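Local coordinates for switch-activating protein 1 (Schizosaccharomyces pombe, PDB 6EXU) that binds DNA sequences required for mating-type switching and a replication fork barrier in the rDNA, where it blocks fork progression, at residues R29-L34 with K103-E108. Numbering follows the deposited sequence. Where two conformers were deposited one is given.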
ATOM      1  N   ARG A  29      -1.039  -1.198  -8.777  1.00  9.39           N
ATOM      2  CA  ARG A  29      -1.014  -1.752 -10.126  1.00 11.50           C
ATOM      3  C   ARG A  29      -1.448  -3.210 -10.124  1.00 12.21           C
ATOM      4  O   ARG A  29      -2.106  -3.666 -11.066  1.00 13.61           O
ATOM      5  CB  ARG A  29       0.402  -1.581 -10.674  1.00 13.44           C
ATOM      6  CG  ARG A  29       0.615  -1.971 -12.134  1.00 18.21           C
ATOM      7  CD  ARG A  29       2.075  -1.739 -12.560  1.00 27.48           C
ATOM      8  NE  ARG A  29       2.743  -0.738 -11.720  1.00 42.29           N
ATOM      9  CZ  ARG A  29       4.057  -0.678 -11.495  1.00 41.69           C
ATOM     10  NH1 ARG A  29       4.550   0.265 -10.689  1.00 27.74           N
ATOM     11  NH2 ARG A  29       4.885  -1.557 -12.057  1.00 43.77           N
ATOM     12  N   HIS A  30      -1.105  -3.951  -9.077  1.00  9.70           N
ATOM     13  CA  HIS A  30      -1.394  -5.369  -8.968  1.00  9.42           C
ATOM     14  C   HIS A  30      -2.588  -5.672  -8.069  1.00  9.85           C
ATOM     15  O   HIS A  30      -2.819  -6.843  -7.735  1.00  9.30           O
ATOM     16  CB  HIS A  30      -0.147  -6.085  -8.454  1.00 11.71           C
ATOM     17  CG  HIS A  30       0.940  -6.162  -9.469  1.00  8.71           C
ATOM     18  ND1 HIS A  30       1.988  -5.273  -9.562  1.00 13.04           N
ATOM     19  CD2 HIS A  30       1.087  -7.023 -10.500  1.00 10.47           C
ATOM     20  CE1 HIS A  30       2.754  -5.611 -10.592  1.00  9.83           C
ATOM     21  NE2 HIS A  30       2.229  -6.672 -11.169  1.00 17.37           N
ATOM     22  N   LYS A  31      -3.406  -4.663  -7.745  1.00 10.28           N
ATOM     23  CA  LYS A  31      -4.403  -4.845  -6.693  1.00  9.50           C
ATOM     24  C   LYS A  31      -5.410  -5.934  -7.023  1.00 12.51           C
ATOM     25  O   LYS A  31      -5.918  -6.597  -6.110  1.00 11.81           O
ATOM     26  CB  LYS A  31      -5.127  -3.537  -6.408  1.00 11.70           C
ATOM     27  CG  LYS A  31      -6.042  -3.092  -7.527  1.00 11.65           C
ATOM     28  CD  LYS A  31      -6.646  -1.707  -7.291  1.00 14.84           C
ATOM     29  CE  LYS A  31      -7.740  -1.383  -8.327  1.00 16.24           C
ATOM     30  NZ  LYS A  31      -8.308  -0.017  -8.130  1.00 19.43           N
ATOM     31  N   HIS A  32      -5.754  -6.113  -8.294  1.00 11.34           N
ATOM     32  CA  HIS A  32      -6.747  -7.131  -8.627  1.00 12.51           C
ATOM     33  C   HIS A  32      -6.187  -8.536  -8.570  1.00 12.75           C
ATOM     34  O   HIS A  32      -6.953  -9.499  -8.711  1.00 17.01           O
ATOM     35  CB  HIS A  32      -7.380  -6.844  -9.993  1.00 15.25           C
ATOM     36  CG  HIS A  32      -8.301  -5.664  -9.968  1.00 22.59           C
ATOM     37  ND1 HIS A  32      -9.325  -5.545  -9.056  1.00 32.59           N
ATOM     38  CD2 HIS A  32      -8.336  -4.542 -10.725  1.00 26.39           C
ATOM     39  CE1 HIS A  32      -9.955  -4.399  -9.254  1.00 31.43           C
ATOM     40  NE2 HIS A  32      -9.375  -3.773 -10.262  1.00 30.33           N
ATOM     41  N   GLU A  33      -4.880  -8.682  -8.377  1.00 11.94           N
ATOM     42  CA  GLU A  33      -4.255  -9.981  -8.229  1.00 11.88           C
ATOM     43  C   GLU A  33      -4.315 -10.501  -6.801  1.00 14.03           C
ATOM     44  O   GLU A  33      -4.019 -11.677  -6.575  1.00 17.10           O
ATOM     45  CB  GLU A  33      -2.820  -9.925  -8.740  1.00 14.35           C
ATOM     46  CG  GLU A  33      -2.758  -9.605 -10.249  1.00 16.00           C
ATOM     47  CD  GLU A  33      -1.392  -9.198 -10.753  1.00 15.91           C
ATOM     48  OE1 GLU A  33      -0.379  -9.591 -10.151  1.00 17.83           O
ATOM     49  OE2 GLU A  33      -1.345  -8.490 -11.786  1.00 25.45           O
ATOM     50  N   LEU A  34      -4.718  -9.673  -5.835  1.00 11.74           N
ATOM     51  CA  LEU A  34      -4.901 -10.154  -4.482  1.00 12.16           C
ATOM     52  C   LEU A  34      -6.177 -10.975  -4.418  1.00 11.80           C
ATOM     53  O   LEU A  34      -7.255 -10.507  -4.799  1.00 14.89           O
ATOM     54  CB  LEU A  34      -4.956  -8.982  -3.498  1.00 12.71           C
ATOM     55  CG  LEU A  34      -5.353  -9.393  -2.073  1.00 11.05           C
ATOM     56  CD1 LEU A  34      -4.320 -10.312  -1.455  1.00 13.26           C
ATOM     57  CD2 LEU A  34      -5.587  -8.183  -1.195  1.00 11.39           C
ATOM     58  N   LYS A 103      -6.952   0.945   0.038  1.00 10.52           N
ATOM     59  CA  LYS A 103      -7.958   0.771   1.077  1.00 10.65           C
ATOM     60  C   LYS A 103      -9.275   0.322   0.468  1.00 12.08           C
ATOM     61  O   LYS A 103      -9.951  -0.565   1.008  1.00 10.86           O
ATOM     62  CB  LYS A 103      -8.102   2.098   1.821  1.00 11.40           C
ATOM     63  CG  LYS A 103      -9.117   2.142   2.928  1.00 15.91           C
ATOM     64  CD  LYS A 103      -9.191   3.549   3.502  1.00 16.25           C
ATOM     65  CE  LYS A 103     -10.166   3.673   4.639  1.00 32.26           C
ATOM     66  NZ  LYS A 103      -9.973   5.013   5.242  1.00 30.78           N
ATOM     67  N   ALA A 104      -9.635   0.888  -0.694  1.00 10.80           N
ATOM     68  CA  ALA A 104     -10.891   0.532  -1.347  1.00 12.11           C
ATOM     69  C   ALA A 104     -10.869  -0.917  -1.816  1.00 13.05           C
ATOM     70  O   ALA A 104     -11.881  -1.620  -1.731  1.00 12.51           O
ATOM     71  CB  ALA A 104     -11.150   1.476  -2.526  1.00 11.84           C
ATOM     72  N   ARG A 105      -9.725  -1.399  -2.287  1.00 11.54           N
ATOM     73  CA  ARG A 105      -9.648  -2.797  -2.706  1.00  9.07           C
ATOM     74  C   ARG A 105      -9.805  -3.732  -1.517  1.00 10.59           C
ATOM     75  O   ARG A 105     -10.529  -4.726  -1.580  1.00 10.49           O
ATOM     76  CB  ARG A 105      -8.331  -3.056  -3.438  1.00 11.66           C
ATOM     77  CG  ARG A 105      -8.027  -4.507  -3.778  1.00 12.35           C
ATOM     78  CD  ARG A 105      -9.062  -5.084  -4.690  1.00 16.37           C
ATOM     79  NE  ARG A 105      -8.678  -6.431  -5.104  1.00 15.93           N
ATOM     80  CZ  ARG A 105      -9.528  -7.357  -5.536  1.00 17.69           C
ATOM     81  NH1 ARG A 105     -10.828  -7.086  -5.602  1.00 16.97           N
ATOM     82  NH2 ARG A 105      -9.075  -8.556  -5.894  1.00 20.57           N
ATOM     83  N   LEU A 106      -9.135  -3.424  -0.415  1.00 10.10           N
ATOM     84  CA  LEU A 106      -9.277  -4.256   0.780  1.00 10.65           C
ATOM     85  C   LEU A 106     -10.710  -4.253   1.275  1.00 10.30           C
ATOM     86  O   LEU A 106     -11.236  -5.304   1.673  1.00 10.56           O
ATOM     87  CB  LEU A 106      -8.333  -3.749   1.862  1.00 10.19           C
ATOM     88  CG  LEU A 106      -6.839  -3.925   1.562  1.00  9.94           C
ATOM     89  CD1 LEU A 106      -5.983  -3.174   2.590  1.00 11.63           C
ATOM     90  CD2 LEU A 106      -6.471  -5.407   1.528  1.00 14.46           C
ATOM     91  N   SER A 107     -11.358  -3.088   1.247  1.00  9.37           N
ATOM     92  CA  SER A 107     -12.747  -2.994   1.688  0.59 11.86           C
ATOM     93  C   SER A 107     -13.661  -3.809   0.781  1.00 11.79           C
ATOM     94  O   SER A 107     -14.598  -4.453   1.262  1.00 11.91           O
ATOM     95  CB  SER A 107     -13.200  -1.535   1.712  0.59 13.82           C
ATOM     96  OG  SER A 107     -12.618  -0.841   2.802  0.59 16.91           O
ATOM     97  N   GLU A 108     -13.405  -3.783  -0.530  1.00 11.67           N
ATOM     98  CA  GLU A 108     -14.183  -4.579  -1.478  1.00 14.06           C
ATOM     99  C   GLU A 108     -14.119  -6.054  -1.115  1.00 12.82           C
ATOM    100  O   GLU A 108     -15.148  -6.731  -0.998  1.00 11.22           O
ATOM    101  CB  GLU A 108     -13.634  -4.325  -2.889  1.00 16.08           C
ATOM    102  CG  GLU A 108     -14.222  -5.183  -3.998  1.00 20.85           C
ATOM    103  CD  GLU A 108     -13.558  -4.944  -5.362  1.00 35.86           C
ATOM    104  OE1 GLU A 108     -12.369  -4.538  -5.426  1.00 24.91           O
ATOM    105  OE2 GLU A 108     -14.240  -5.175  -6.382  1.00 44.83           O
TER
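Lys-31 and Arg-105 face each other where the 3-10 turn 31-33, in the loop after helix 17-29, comes up to helix 90-115, their CA atoms 6.9 Å apart. Arg-105 carries most of the contact by reaching into the backbone of the turn. Its NE donates to the O of Lys-31 at 2.9 Å, coming from above the carbonyl plane, with an N-H...O angle of 143°. NH2 gives a weak, strongly bent hydrogen bond to Leu-34 O, also at 2.9 Å, so one guanidinium takes up the carbonyls of the first residue of the turn and of the residue just after it. CG of Arg-105 is anti to the backbone N (chi1 172°), and a bend at chi2 (61°) carries the group across to them. On the same helix Glu-108 helps to fix its rotation: OE1, approached from above its carboxylate plane, accepts from Arg-105 NH1 at 3.0 Å in a salt bridge close to the guanidinium plane. Over one guanidinium face stands His-32, presenting the edge of its ring, with ND1 4.0 Å from CZ of Arg-105. Nearer the helix backbone, CB of Lys-31 packs on CG of Arg-105 at 4.0 Å, while NZ of Lys-31 goes to a salt bridge with Glu-101. A methionine in place of Arg-105 would probably leave the Lys-31 and Leu-34 carbonyls without these donors and Glu-108 without its charged mate. Beside this polar cluster, CD2 of Leu-34 meets CD2 of Leu-106 at 4.0 Å, the two side chains crossing at about a right angle; Leu-34, which is buried, also touches Phe-42, Trp-102 and Leu-109. An arginine hydrogen-bonded to loop carbonyls, beside a leucine-leucine contact, thus ties the 17-29/39-54 connection to the C-terminal helix of Sap1's all-helical, Myb-like DNA-binding domain.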